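Long-range contacts in C381 turret protein (Sulfolobus turreted icosahedral virus, PDB 4IND), which is a turret protein of this archaeal virus and probably builds the turret as a pentamer, each chain carrying three successive jelly-roll domains: residues K43-L48 and V56-V61; V86-S91 and Y108-N113; T309-C314 and V365-I370; L316-L321 and N350-V355. One frame throughout, in Å; residues are numbered along the deposited sequence.

Interaction 1: K43-L48 and V56-V61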
loop_
_atom_site.group_PDB
_atom_site.type_symbol
_atom_site.label_atom_id
_atom_site.label_comp_id
_atom_site.label_asym_id
_atom_site.label_seq_id
_atom_site.Cartn_x
_atom_site.Cartn_y
_atom_site.Cartn_z
ATOM N N LYS A 43 -2.740 41.620 -22.019
ATOM C CA LYS A 43 -3.768 42.572 -21.607
ATOM C C LYS A 43 -4.053 42.523 -20.132
ATOM O O LYS A 43 -3.883 41.501 -19.471
ATOM C CB LYS A 43 -5.080 42.343 -22.365
ATOM C CG LYS A 43 -5.035 42.729 -23.825
ATOM C CD LYS A 43 -6.422 42.701 -24.447
ATOM C CE LYS A 43 -6.377 43.144 -25.905
ATOM N NZ LYS A 43 -7.564 42.660 -26.677
ATOM N N GLN A 44 -4.524 43.640 -19.609
ATOM C CA GLN A 44 -4.919 43.636 -18.220
ATOM C C GLN A 44 -6.327 43.049 -18.100
ATOM O O GLN A 44 -7.277 43.547 -18.712
ATOM C CB GLN A 44 -4.854 45.043 -17.631
ATOM C CG GLN A 44 -5.069 45.039 -16.128
ATOM C CD GLN A 44 -4.540 46.280 -15.452
ATOM O OE1 GLN A 44 -3.344 46.389 -15.151
ATOM N NE2 GLN A 44 -5.434 47.224 -15.193
ATOM N N ILE A 45 -6.445 41.994 -17.309
ATOM C CA ILE A 45 -7.670 41.213 -17.172
ATOM C C ILE A 45 -8.202 41.385 -15.742
ATOM O O ILE A 45 -7.455 41.266 -14.774
ATOM C CB ILE A 45 -7.364 39.699 -17.406
ATOM C CG1 ILE A 45 -6.971 39.445 -18.865
ATOM C CG2 ILE A 45 -8.518 38.811 -16.960
ATOM C CD1 ILE A 45 -7.923 40.026 -19.872
ATOM N N SER A 46 -9.497 41.636 -15.604
ATOM C CA SER A 46 -10.098 41.794 -14.290
ATOM C C SER A 46 -11.341 40.919 -14.170
ATOM O O SER A 46 -12.150 40.851 -15.092
ATOM C CB SER A 46 -10.525 43.252 -14.082
ATOM O OG SER A 46 -9.440 44.141 -14.243
ATOM N N TYR A 47 -11.516 40.267 -13.027
ATOM C CA TYR A 47 -12.773 39.553 -12.789
ATOM C C TYR A 47 -13.066 39.465 -11.304
ATOM O O TYR A 47 -12.180 39.659 -10.481
ATOM C CB TYR A 47 -12.774 38.157 -13.442
ATOM C CG TYR A 47 -11.693 37.185 -12.972
ATOM C CD1 TYR A 47 -11.955 36.242 -11.982
ATOM C CD2 TYR A 47 -10.435 37.181 -13.548
ATOM C CE1 TYR A 47 -10.978 35.328 -11.572
ATOM C CE2 TYR A 47 -9.447 36.285 -13.131
ATOM C CZ TYR A 47 -9.726 35.365 -12.149
ATOM O OH TYR A 47 -8.740 34.480 -11.749
ATOM N N LEU A 48 -14.326 39.185 -10.974
ATOM C CA LEU A 48 -14.802 39.248 -9.588
ATOM C C LEU A 48 -14.653 37.932 -8.816
ATOM O O LEU A 48 -14.999 36.857 -9.322
ATOM C CB LEU A 48 -16.270 39.651 -9.562
ATOM C CG LEU A 48 -16.586 41.102 -9.874
ATOM C CD1 LEU A 48 -18.082 41.299 -9.889
ATOM C CD2 LEU A 48 -15.943 41.986 -8.841
ATOM N N VAL A 56 -4.971 40.761 -13.272
ATOM C CA VAL A 56 -3.712 40.200 -13.792
ATOM C C VAL A 56 -3.417 40.703 -15.220
ATOM O O VAL A 56 -4.317 41.166 -15.930
ATOM C CB VAL A 56 -3.715 38.667 -13.781
ATOM C CG1 VAL A 56 -3.848 38.135 -12.361
ATOM C CG2 VAL A 56 -4.841 38.130 -14.663
ATOM N N SER A 57 -2.158 40.632 -15.634
ATOM C CA SER A 57 -1.812 40.840 -17.044
ATOM C C SER A 57 -1.568 39.474 -17.655
ATOM O O SER A 57 -0.711 38.741 -17.181
ATOM C CB SER A 57 -0.552 41.691 -17.163
ATOM O OG SER A 57 -0.792 42.982 -16.665
ATOM N N ALA A 58 -2.336 39.130 -18.685
ATOM C CA ALA A 58 -2.323 37.777 -19.239
ATOM C C ALA A 58 -2.395 37.825 -20.756
ATOM O O ALA A 58 -2.874 38.810 -21.318
ATOM C CB ALA A 58 -3.487 36.961 -18.663
ATOM N N PRO A 59 -1.917 36.764 -21.425
ATOM C CA PRO A 59 -1.976 36.711 -22.892
ATOM C C PRO A 59 -3.421 36.482 -23.374
ATOM O O PRO A 59 -4.146 35.649 -22.811
ATOM C CB PRO A 59 -1.070 35.504 -23.222
ATOM C CG PRO A 59 -1.244 34.611 -21.995
ATOM C CD PRO A 59 -1.212 35.603 -20.860
ATOM N N VAL A 60 -3.853 37.253 -24.360
ATOM C CA VAL A 60 -5.174 37.074 -24.955
ATOM C C VAL A 60 -5.022 36.698 -26.424
ATOM O O VAL A 60 -4.221 37.303 -27.130
ATOM C CB VAL A 60 -5.988 38.389 -24.878
ATOM C CG1 VAL A 60 -7.398 38.185 -25.453
ATOM C CG2 VAL A 60 -6.060 38.887 -23.436
ATOM N N VAL A 61 -5.801 35.725 -26.886
ATOM C CA VAL A 61 -5.799 35.365 -28.298
ATOM C C VAL A 61 -6.406 36.509 -29.114
ATOM O O VAL A 61 -7.534 36.944 -28.864
ATOM C CB VAL A 61 -6.573 34.065 -28.554
ATOM C CG1 VAL A 61 -6.506 33.704 -30.050
ATOM C CG2 VAL A 61 -6.014 32.936 -27.696
HETATM O O HOH W 1 -1.953 43.836 -14.390
#
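Val60 provides the bump around which this contact is shaped: its CG2 methyl enters the angle between Lys43 and Ile45 on the neighbouring strand. The methyl lies 3.7 Å from Lys43 CB, and the aliphatic chain of Lys43, extended beyond CG, crosses the valine at about a right angle, so that its CG and CD also border the methyl. On the other flank Ile45 reaches obliquely with CD1, 4.2 Å from Val60 CG2. Further along the same face Ile45 CG1 meets the small Ala58 CB at 4.3 Å, and Ile45 CB borders Val56 CG2, a methyl held in the crowded position between backbone N and carbonyl carbon. Strands 41-49 and 52-60 form a two-stranded antiparallel beta hairpin in the first galactose-binding-like domain, strongly twisted, with short axes 117° apart. Within these segments two hydrogen-bonded pairs, Lys43 with Ala58 and Ile45 with Val56, join the strands; the Ile45 N to Val56 O bond, 2.7 Å, is almost straight and runs nearly along the C=O axis. Between them Gln44 and Ser57 form the non-hydrogen-bonded pair, CA to CA 4.3 Å, with side chains on the opposite face. There one water joins Gln44 OE1, to which it donates at 3.0 Å, and Ser57 OG. The Ile45 face packs on Ala139 and Leu141 of strand 138-147, while Ser57 N bonds Asn13 OD1 of a second subunit.

Interaction 2: V86-S91 and Y108-N113; sequences VYNTNS and YSIGAN
Val86, near the end of strand 78-88, presents CG2 to the tip of Ile110, with CD1 4.0 Å away and the two side chains crossing at about a right angle. The next side chain, Tyr87, leaves its backbone away from segment 108-113, yet its far end returns: CG is anti to the backbone N (chi1 177°), and CE1, CZ and OH lie obliquely beside the Asn113 carbonyl group, while Thr89 CG2 sits at the ring edge in plane. Asn88 ND2 donates chiefly to Phe92 O, just beyond the segment, and adds two weak hydrogen bonds to successive carbonyls, Gly111 O at 3.0 Å and Ile110 O at 3.2 Å; Asn88 CB meanwhile rests against Ile110 CG2. The other end of that amide, OD1, accepts from Asn90 N at 3.0 Å, a donor well above the carbonyl plane. Thr89 lies inside this turn and bonds through OG1 to Gly137 O. At Asn90 the backbone O receives Asn113 N, 3.1 Å away and nearly along the C=O axis. Ser91 ends the run, its C pressed by Ala112 CB at 3.3 Å. The Asn88-Asn90 bond defines an Asx turn, by which strand 78-88 of the domain's four-stranded sheet passes into a loop and clasps the connection from strand 108-110 to strand 114-124 in the first galactose-binding-like jelly roll.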
loop_
_atom_site.group_PDB
_atom_site.type_symbol
_atom_site.label_atom_id
_atom_site.label_comp_id
_atom_site.label_asym_id
_atom_site.label_seq_id
_atom_site.Cartn_x
_atom_site.Cartn_y
_atom_site.Cartn_z
ATOM N N VAL A 86 -9.149 30.318 -17.872
ATOM C CA VAL A 86 -9.252 31.322 -18.947
ATOM C C VAL A 86 -10.254 32.399 -18.573
ATOM O O VAL A 86 -11.029 32.246 -17.625
ATOM C CB VAL A 86 -9.667 30.701 -20.309
ATOM C CG1 VAL A 86 -8.685 29.633 -20.754
ATOM C CG2 VAL A 86 -11.079 30.134 -20.217
ATOM N N TYR A 87 -10.239 33.498 -19.319
ATOM C CA TYR A 87 -11.204 34.559 -19.139
ATOM C C TYR A 87 -11.656 35.043 -20.519
ATOM O O TYR A 87 -10.836 35.387 -21.385
ATOM C CB TYR A 87 -10.628 35.733 -18.324
ATOM C CG TYR A 87 -11.613 36.878 -18.196
ATOM C CD1 TYR A 87 -12.572 36.875 -17.202
ATOM C CD2 TYR A 87 -11.589 37.961 -19.081
ATOM C CE1 TYR A 87 -13.477 37.911 -17.073
ATOM C CE2 TYR A 87 -12.498 39.017 -18.964
ATOM C CZ TYR A 87 -13.448 38.976 -17.959
ATOM O OH TYR A 87 -14.371 39.997 -17.814
ATOM N N ASN A 88 -12.963 35.039 -20.736
ATOM C CA ASN A 88 -13.507 35.399 -22.033
ATOM C C ASN A 88 -13.720 36.907 -22.075
ATOM O O ASN A 88 -14.634 37.433 -21.438
ATOM C CB ASN A 88 -14.831 34.667 -22.269
ATOM C CG ASN A 88 -15.453 35.017 -23.620
ATOM O OD1 ASN A 88 -14.810 35.650 -24.467
ATOM N ND2 ASN A 88 -16.696 34.604 -23.832
ATOM N N THR A 89 -12.848 37.614 -22.789
ATOM C CA THR A 89 -12.927 39.068 -22.846
ATOM C C THR A 89 -13.993 39.541 -23.809
ATOM O O THR A 89 -14.296 40.717 -23.841
ATOM C CB THR A 89 -11.589 39.732 -23.267
ATOM O OG1 THR A 89 -11.304 39.386 -24.621
ATOM C CG2 THR A 89 -10.425 39.269 -22.385
ATOM N N ASN A 90 -14.529 38.632 -24.623
ATOM C CA ASN A 90 -15.585 38.974 -25.577
ATOM C C ASN A 90 -16.937 39.243 -24.896
ATOM O O ASN A 90 -17.232 38.695 -23.839
ATOM C CB ASN A 90 -15.790 37.820 -26.588
ATOM C CG ASN A 90 -14.510 37.442 -27.326
ATOM O OD1 ASN A 90 -13.845 36.660 -27.029
ATOM N ND2 ASN A 90 -14.252 38.022 -28.228
ATOM N N SER A 91 -17.775 40.060 -25.531
ATOM C CA SER A 91 -19.115 40.286 -25.016
ATOM C C SER A 91 -20.102 39.246 -25.552
ATOM O O SER A 91 -21.318 39.449 -25.501
ATOM C CB SER A 91 -19.566 41.692 -25.363
ATOM O OG SER A 91 -19.554 41.872 -26.765
ATOM N N TYR A 108 -17.280 22.956 -24.510
ATOM C CA TYR A 108 -17.604 23.828 -23.388
ATOM C C TYR A 108 -18.142 25.130 -23.956
ATOM O O TYR A 108 -17.662 25.614 -24.987
ATOM C CB TYR A 108 -16.353 24.138 -22.575
ATOM C CG TYR A 108 -15.756 22.948 -21.866
ATOM C CD1 TYR A 108 -16.568 21.976 -21.286
ATOM C CD2 TYR A 108 -14.378 22.801 -21.763
ATOM C CE1 TYR A 108 -16.014 20.897 -20.625
ATOM C CE2 TYR A 108 -13.815 21.716 -21.104
ATOM C CZ TYR A 108 -14.645 20.778 -20.535
ATOM O OH TYR A 108 -14.096 19.704 -19.884
ATOM N N SER A 109 -19.137 25.700 -23.286
ATOM C CA SER A 109 -19.650 27.014 -23.638
ATOM C C SER A 109 -19.196 28.024 -22.570
ATOM O O SER A 109 -19.508 27.892 -21.396
ATOM C CB SER A 109 -21.174 26.967 -23.771
ATOM O OG SER A 109 -21.678 28.237 -24.096
ATOM N N ILE A 110 -18.435 29.029 -22.987
ATOM C CA ILE A 110 -17.856 29.986 -22.048
ATOM C C ILE A 110 -18.547 31.336 -22.173
ATOM O O ILE A 110 -18.464 32.002 -23.210
ATOM C CB ILE A 110 -16.322 30.148 -22.304
ATOM C CG1 ILE A 110 -15.627 28.782 -22.268
ATOM C CG2 ILE A 110 -15.689 31.100 -21.295
ATOM C CD1 ILE A 110 -14.105 28.835 -22.570
ATOM N N GLY A 111 -19.242 31.741 -21.113
ATOM C CA GLY A 111 -20.051 32.949 -21.143
ATOM C C GLY A 111 -19.230 34.214 -21.373
ATOM O O GLY A 111 -18.017 34.255 -21.114
ATOM N N ALA A 112 -19.898 35.244 -21.886
ATOM C CA ALA A 112 -19.293 36.555 -22.108
ATOM C C ALA A 112 -18.719 37.144 -20.817
ATOM O O ALA A 112 -19.307 37.005 -19.750
ATOM C CB ALA A 112 -20.318 37.503 -22.703
ATOM N N ASN A 113 -17.558 37.792 -20.922
ATOM C CA ASN A 113 -16.965 38.505 -19.785
ATOM C C ASN A 113 -16.882 37.687 -18.500
ATOM O O ASN A 113 -17.247 38.177 -17.427
ATOM C CB ASN A 113 -17.752 39.776 -19.491
ATOM C CG ASN A 113 -17.898 40.661 -20.711
ATOM O OD1 ASN A 113 -16.908 41.155 -21.237
ATOM N ND2 ASN A 113 -19.131 40.862 -21.168
#

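Interaction 3: T309-C314 and V365-I370; sequences TAVTQC and VTITLI
Four apolar pairs, with no hydrogen bond between the segments, join strand 311-319 to strand 365-377 across the inside of a beta sandwich, the jelly-roll body of the nucleoplasmin-like/VP domain. The strands belong to the two facing four-stranded sheets; their short axes pass 10.0 Å apart at 32°, a separation bridged by side chains. Val311 stands in the middle: its CG2, anti to the carbonyl carbon, reaches Val365 CG1 and Ile367 CG2, each at 4.1 Å, crossing both residues obliquely. At the entrance to the strand Ala310 CB touches the other branch of the valine, Val365 CG2, at 3.8 Å, so that the two methyls of Val365 are shared between neighbouring residues. Around this row, Leu278 packs on Val311, and Leu307 and Ala356 lie on Ile367. A classic beta bulge sets the spacing along the first strand: Thr312 and Gln313 both face Asn357 of strand 351-358, and the extra residue leaves Val311 and Cys314, three positions apart, both pointing inward. On the outer side Thr366 OG1 bonds Thr277 OG1 and Thr368 OG1 bonds Ser275 OG of strand 266-278. Ile367 holds CG1 in the crowded position between backbone N and carbonyl carbon (chi1 58°), with chi2 extended; this brings its CD1 to 3.9 Å from Cys314 SG, itself anti to the backbone N.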
loop_
_atom_site.group_PDB
_atom_site.type_symbol
_atom_site.label_atom_id
_atom_site.label_comp_id
_atom_site.label_asym_id
_atom_site.label_seq_id
_atom_site.Cartn_x
_atom_site.Cartn_y
_atom_site.Cartn_z
ATOM N N THR A 309 -33.640 -40.583 -9.147
ATOM C CA THR A 309 -32.961 -41.354 -10.178
ATOM C C THR A 309 -33.501 -41.015 -11.564
ATOM O O THR A 309 -32.904 -41.374 -12.577
ATOM C CB THR A 309 -33.086 -42.865 -9.922
ATOM O OG1 THR A 309 -34.467 -43.214 -9.789
ATOM C CG2 THR A 309 -32.363 -43.243 -8.645
ATOM N N ALA A 310 -34.626 -40.307 -11.600
ATOM C CA ALA A 310 -35.208 -39.848 -12.860
ATOM C C ALA A 310 -34.475 -38.637 -13.439
ATOM O O ALA A 310 -34.712 -38.267 -14.585
ATOM C CB ALA A 310 -36.686 -39.536 -12.684
ATOM N N VAL A 311 -33.591 -38.028 -12.648
ATOM C CA VAL A 311 -32.777 -36.901 -13.107
ATOM C C VAL A 311 -31.395 -37.402 -13.509
ATOM O O VAL A 311 -30.680 -37.980 -12.694
ATOM C CB VAL A 311 -32.628 -35.821 -12.010
ATOM C CG1 VAL A 311 -31.899 -34.580 -12.557
ATOM C CG2 VAL A 311 -33.986 -35.443 -11.452
ATOM N N THR A 312 -31.028 -37.175 -14.765
ATOM C CA THR A 312 -29.776 -37.688 -15.318
ATOM C C THR A 312 -28.689 -36.626 -15.402
ATOM O O THR A 312 -27.502 -36.943 -15.490
ATOM C CB THR A 312 -29.997 -38.242 -16.727
ATOM O OG1 THR A 312 -30.505 -37.201 -17.574
ATOM C CG2 THR A 312 -30.986 -39.397 -16.696
ATOM N N GLN A 313 -29.099 -35.364 -15.396
ATOM C CA GLN A 313 -28.143 -34.273 -15.443
ATOM C C GLN A 313 -28.629 -33.100 -14.623
ATOM O O GLN A 313 -29.790 -32.715 -14.695
ATOM C CB GLN A 313 -27.883 -33.821 -16.881
ATOM C CG GLN A 313 -26.929 -32.622 -16.977
ATOM C CD GLN A 313 -26.741 -32.119 -18.401
ATOM O OE1 GLN A 313 -27.611 -32.298 -19.259
ATOM N NE2 GLN A 313 -25.598 -31.484 -18.659
ATOM N N CYS A 314 -27.725 -32.532 -13.841
ATOM C CA CYS A 314 -28.053 -31.358 -13.061
ATOM C C CYS A 314 -26.746 -30.667 -12.725
ATOM O O CYS A 314 -26.113 -30.984 -11.716
ATOM C CB CYS A 314 -28.825 -31.757 -11.797
ATOM S SG CYS A 314 -29.481 -30.345 -10.873
ATOM N N VAL A 365 -40.407 -34.307 -13.790
ATOM C CA VAL A 365 -39.799 -34.132 -12.478
ATOM C C VAL A 365 -39.458 -32.664 -12.292
ATOM O O VAL A 365 -38.888 -32.032 -13.188
ATOM C CB VAL A 365 -38.494 -34.930 -12.350
ATOM C CG1 VAL A 365 -38.012 -34.937 -10.905
ATOM C CG2 VAL A 365 -38.675 -36.339 -12.857
ATOM N N THR A 366 -39.804 -32.122 -11.130
ATOM C CA THR A 366 -39.499 -30.730 -10.829
ATOM C C THR A 366 -38.430 -30.654 -9.750
ATOM O O THR A 366 -38.592 -31.195 -8.655
ATOM C CB THR A 366 -40.755 -29.948 -10.375
ATOM O OG1 THR A 366 -41.689 -29.861 -11.458
ATOM C CG2 THR A 366 -40.375 -28.541 -9.934
ATOM N N ILE A 367 -37.333 -29.986 -10.071
ATOM C CA ILE A 367 -36.264 -29.765 -9.113
ATOM C C ILE A 367 -36.188 -28.288 -8.785
ATOM O O ILE A 367 -36.589 -27.443 -9.583
ATOM C CB ILE A 367 -34.919 -30.218 -9.672
ATOM C CG1 ILE A 367 -34.622 -29.469 -10.966
ATOM C CG2 ILE A 367 -34.923 -31.718 -9.931
ATOM C CD1 ILE A 367 -33.264 -29.792 -11.546
ATOM N N THR A 368 -35.673 -27.979 -7.606
ATOM C CA THR A 368 -35.586 -26.598 -7.175
ATOM C C THR A 368 -34.173 -26.285 -6.746
ATOM O O THR A 368 -33.626 -26.956 -5.867
ATOM C CB THR A 368 -36.558 -26.315 -6.028
ATOM O OG1 THR A 368 -37.900 -26.524 -6.489
ATOM C CG2 THR A 368 -36.412 -24.873 -5.541
ATOM N N LEU A 369 -33.589 -25.273 -7.390
ATOM C CA LEU A 369 -32.263 -24.807 -7.079
ATOM C C LEU A 369 -32.387 -23.660 -6.087
ATOM O O LEU A 369 -33.217 -22.776 -6.254
ATOM C CB LEU A 369 -31.578 -24.301 -8.352
ATOM C CG LEU A 369 -30.257 -23.559 -8.176
ATOM C CD1 LEU A 369 -29.199 -24.516 -7.690
ATOM C CD2 LEU A 369 -29.818 -22.873 -9.482
ATOM N N ILE A 370 -31.580 -23.689 -5.036
ATOM C CA ILE A 370 -31.411 -22.510 -4.209
ATOM C C ILE A 370 -29.956 -22.086 -4.312
ATOM O O ILE A 370 -29.051 -22.919 -4.475
ATOM C CB ILE A 370 -31.826 -22.726 -2.745
ATOM C CG1 ILE A 370 -30.854 -23.659 -2.040
ATOM C CG2 ILE A 370 -33.236 -23.280 -2.644
ATOM C CD1 ILE A 370 -31.364 -24.116 -0.693
#

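Interaction 4: L316-L321 and N350-V355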
loop_
_atom_site.group_PDB
_atom_site.type_symbol
_atom_site.label_atom_id
_atom_site.label_comp_id
_atom_site.label_asym_id
_atom_site.label_seq_id
_atom_site.Cartn_x
_atom_site.Cartn_y
_atom_site.Cartn_z
ATOM N N LEU A 316 -24.725 -26.921 -12.341
ATOM C CA LEU A 316 -24.671 -25.471 -12.261
ATOM C C LEU A 316 -23.440 -25.016 -13.043
ATOM O O LEU A 316 -22.338 -25.563 -12.858
ATOM C CB LEU A 316 -24.566 -25.031 -10.802
ATOM C CG LEU A 316 -24.753 -23.542 -10.538
ATOM C CD1 LEU A 316 -26.139 -23.108 -10.991
ATOM C CD2 LEU A 316 -24.525 -23.228 -9.072
ATOM N N GLN A 317 -23.626 -24.033 -13.926
ATOM C CA GLN A 317 -22.530 -23.527 -14.743
ATOM C C GLN A 317 -22.430 -22.016 -14.644
ATOM O O GLN A 317 -23.435 -21.329 -14.425
ATOM C CB GLN A 317 -22.728 -23.936 -16.205
ATOM C CG GLN A 317 -23.047 -25.395 -16.397
ATOM C CD GLN A 317 -23.030 -25.797 -17.847
ATOM O OE1 GLN A 317 -23.529 -25.080 -18.714
ATOM N NE2 GLN A 317 -22.440 -26.945 -18.125
ATOM N N ALA A 318 -21.219 -21.496 -14.819
ATOM C CA ALA A 318 -20.991 -20.072 -14.673
ATOM C C ALA A 318 -19.900 -19.656 -15.624
ATOM O O ALA A 318 -19.142 -20.495 -16.102
ATOM C CB ALA A 318 -20.587 -19.748 -13.255
ATOM N N THR A 319 -19.840 -18.361 -15.917
ATOM C CA THR A 319 -18.721 -17.829 -16.681
ATOM C C THR A 319 -18.611 -16.327 -16.542
ATOM O O THR A 319 -19.549 -15.654 -16.094
ATOM C CB THR A 319 -18.829 -18.169 -18.182
ATOM O OG1 THR A 319 -17.594 -17.841 -18.833
ATOM C CG2 THR A 319 -19.960 -17.378 -18.828
ATOM N N ASN A 320 -17.442 -15.815 -16.916
ATOM C CA ASN A 320 -17.282 -14.401 -17.208
ATOM C C ASN A 320 -17.509 -14.212 -18.709
ATOM O O ASN A 320 -16.612 -14.464 -19.518
ATOM C CB ASN A 320 -15.888 -13.917 -16.802
ATOM C CG ASN A 320 -15.583 -12.540 -17.355
ATOM O OD1 ASN A 320 -16.468 -11.881 -17.911
ATOM N ND2 ASN A 320 -14.341 -12.093 -17.205
ATOM N N LEU A 321 -18.717 -13.800 -19.079
ATOM C CA LEU A 321 -19.095 -13.687 -20.490
ATOM C C LEU A 321 -18.239 -12.704 -21.272
ATOM O O LEU A 321 -18.204 -12.751 -22.502
ATOM C CB LEU A 321 -20.565 -13.291 -20.614
ATOM C CG LEU A 321 -21.579 -14.381 -20.270
ATOM C CD1 LEU A 321 -22.990 -13.817 -20.273
ATOM C CD2 LEU A 321 -21.463 -15.538 -21.267
ATOM N N ASN A 350 -20.130 -13.554 -14.154
ATOM C CA ASN A 350 -21.221 -12.584 -14.269
ATOM C C ASN A 350 -22.458 -13.206 -14.890
ATOM O O ASN A 350 -23.436 -12.519 -15.186
ATOM C CB ASN A 350 -20.785 -11.326 -15.042
ATOM C CG ASN A 350 -20.195 -11.636 -16.399
ATOM O OD1 ASN A 350 -20.430 -12.701 -16.958
ATOM N ND2 ASN A 350 -19.402 -10.695 -16.935
ATOM N N SER A 351 -22.409 -14.516 -15.103
ATOM C CA SER A 351 -23.573 -15.234 -15.619
ATOM C C SER A 351 -23.607 -16.665 -15.102
ATOM O O SER A 351 -22.582 -17.352 -15.091
ATOM C CB SER A 351 -23.589 -15.206 -17.142
ATOM O OG SER A 351 -24.779 -15.784 -17.631
ATOM N N ILE A 352 -24.793 -17.091 -14.659
ATOM C CA ILE A 352 -25.018 -18.413 -14.071
ATOM C C ILE A 352 -26.189 -19.089 -14.770
ATOM O O ILE A 352 -27.221 -18.461 -14.984
ATOM C CB ILE A 352 -25.428 -18.307 -12.603
ATOM C CG1 ILE A 352 -24.462 -17.422 -11.840
ATOM C CG2 ILE A 352 -25.514 -19.690 -11.964
ATOM C CD1 ILE A 352 -23.075 -17.965 -11.808
ATOM N N GLN A 353 -26.043 -20.369 -15.103
ATOM C CA GLN A 353 -27.160 -21.139 -15.646
ATOM C C GLN A 353 -27.178 -22.555 -15.060
ATOM O O GLN A 353 -26.162 -23.064 -14.578
ATOM C CB GLN A 353 -27.106 -21.191 -17.179
ATOM C CG GLN A 353 -25.909 -21.966 -17.724
ATOM C CD GLN A 353 -25.801 -21.900 -19.237
ATOM O OE1 GLN A 353 -26.339 -20.988 -19.876
ATOM N NE2 GLN A 353 -25.108 -22.882 -19.823
ATOM N N LEU A 354 -28.353 -23.169 -15.071
ATOM C CA LEU A 354 -28.506 -24.561 -14.661
ATOM C C LEU A 354 -28.843 -25.396 -15.882
ATOM O O LEU A 354 -29.787 -25.090 -16.627
ATOM C CB LEU A 354 -29.623 -24.706 -13.636
ATOM C CG LEU A 354 -29.801 -26.107 -13.053
ATOM C CD1 LEU A 354 -28.640 -26.454 -12.135
ATOM C CD2 LEU A 354 -31.112 -26.198 -12.297
ATOM N N VAL A 355 -28.059 -26.439 -16.106
ATOM C CA VAL A 355 -28.318 -27.340 -17.212
ATOM C C VAL A 355 -28.776 -28.652 -16.602
ATOM O O VAL A 355 -28.085 -29.230 -15.774
ATOM C CB VAL A 355 -27.069 -27.551 -18.083
ATOM C CG1 VAL A 355 -27.381 -28.497 -19.236
ATOM C CG2 VAL A 355 -26.562 -26.216 -18.620
#
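Strands 316-319 and 351-355 run antiparallel, 4.7 Å apart at closest approach of their axes, with Gln317-Gln353 and Thr319-Ser351 as hydrogen-bonded pairs and a classic beta bulge where Asn350 and Ser351 both face Thr319. In the bulge Thr319 O accepts from both backbone N atoms: Asn350 N at 2.9 Å, above the carbonyl plane, and Ser351 N, nearly along the C=O axis. Asn350, with CG in the crowded position between backbone N and carbonyl carbon (chi1 54°), carries its OD1 to Leu321 N at 2.9 Å; this straight bond uses a carbonyl lone pair. Leu321, with CG anti to the carbonyl carbon, brings CD1 to 3.5 Å from Ser351 CB, a tight fit, while Ser351 OG bonds Tyr327 OH. On the same face Gln353 NE2 donates to Gln317 OE1 at 2.9 Å, with the amide planes only 12° apart. Val355 CG2 sits 3.2 Å from Gln317 OE1. The other face is apolar and turned to the opposing sheet of the jelly roll: Leu316 CD1 lies 3.6 Å from Ile352 CG2, and Ile352 CD1 is crowded against Ala318 CB at 3.4 Å, with Leu297 and Leu299 beyond the isoleucine. One face thus buries hydrocarbon in the sandwich, whereas on the other the Gln317 amide is fixed in rotation, its oxygen accepting from Gln353 NE2 and its nitrogen bonded to Thr329 OG1; Gln353 is held in this pair through NE2.

From the N terminus, interaction 1 closes first, a short hairpin with only seven residues between its segments. Interaction 2 follows in series, closing a loop of sixteen residues, and the two touch where Tyr87 and Thr89 pack on Ile45 and Tyr47; together they tie the hairpin to the four-stranded sheet of the first domain. The chain then passes through the second domain before reaching the third. There interaction 4 is nested inside the fifty-residue loop closed by interaction 3. Both use strand 311-319: residues 316-321 pair within one sheet, while 309-314 pack across to the other. Centres of interactions 1 and 3 lie about 77 Å apart.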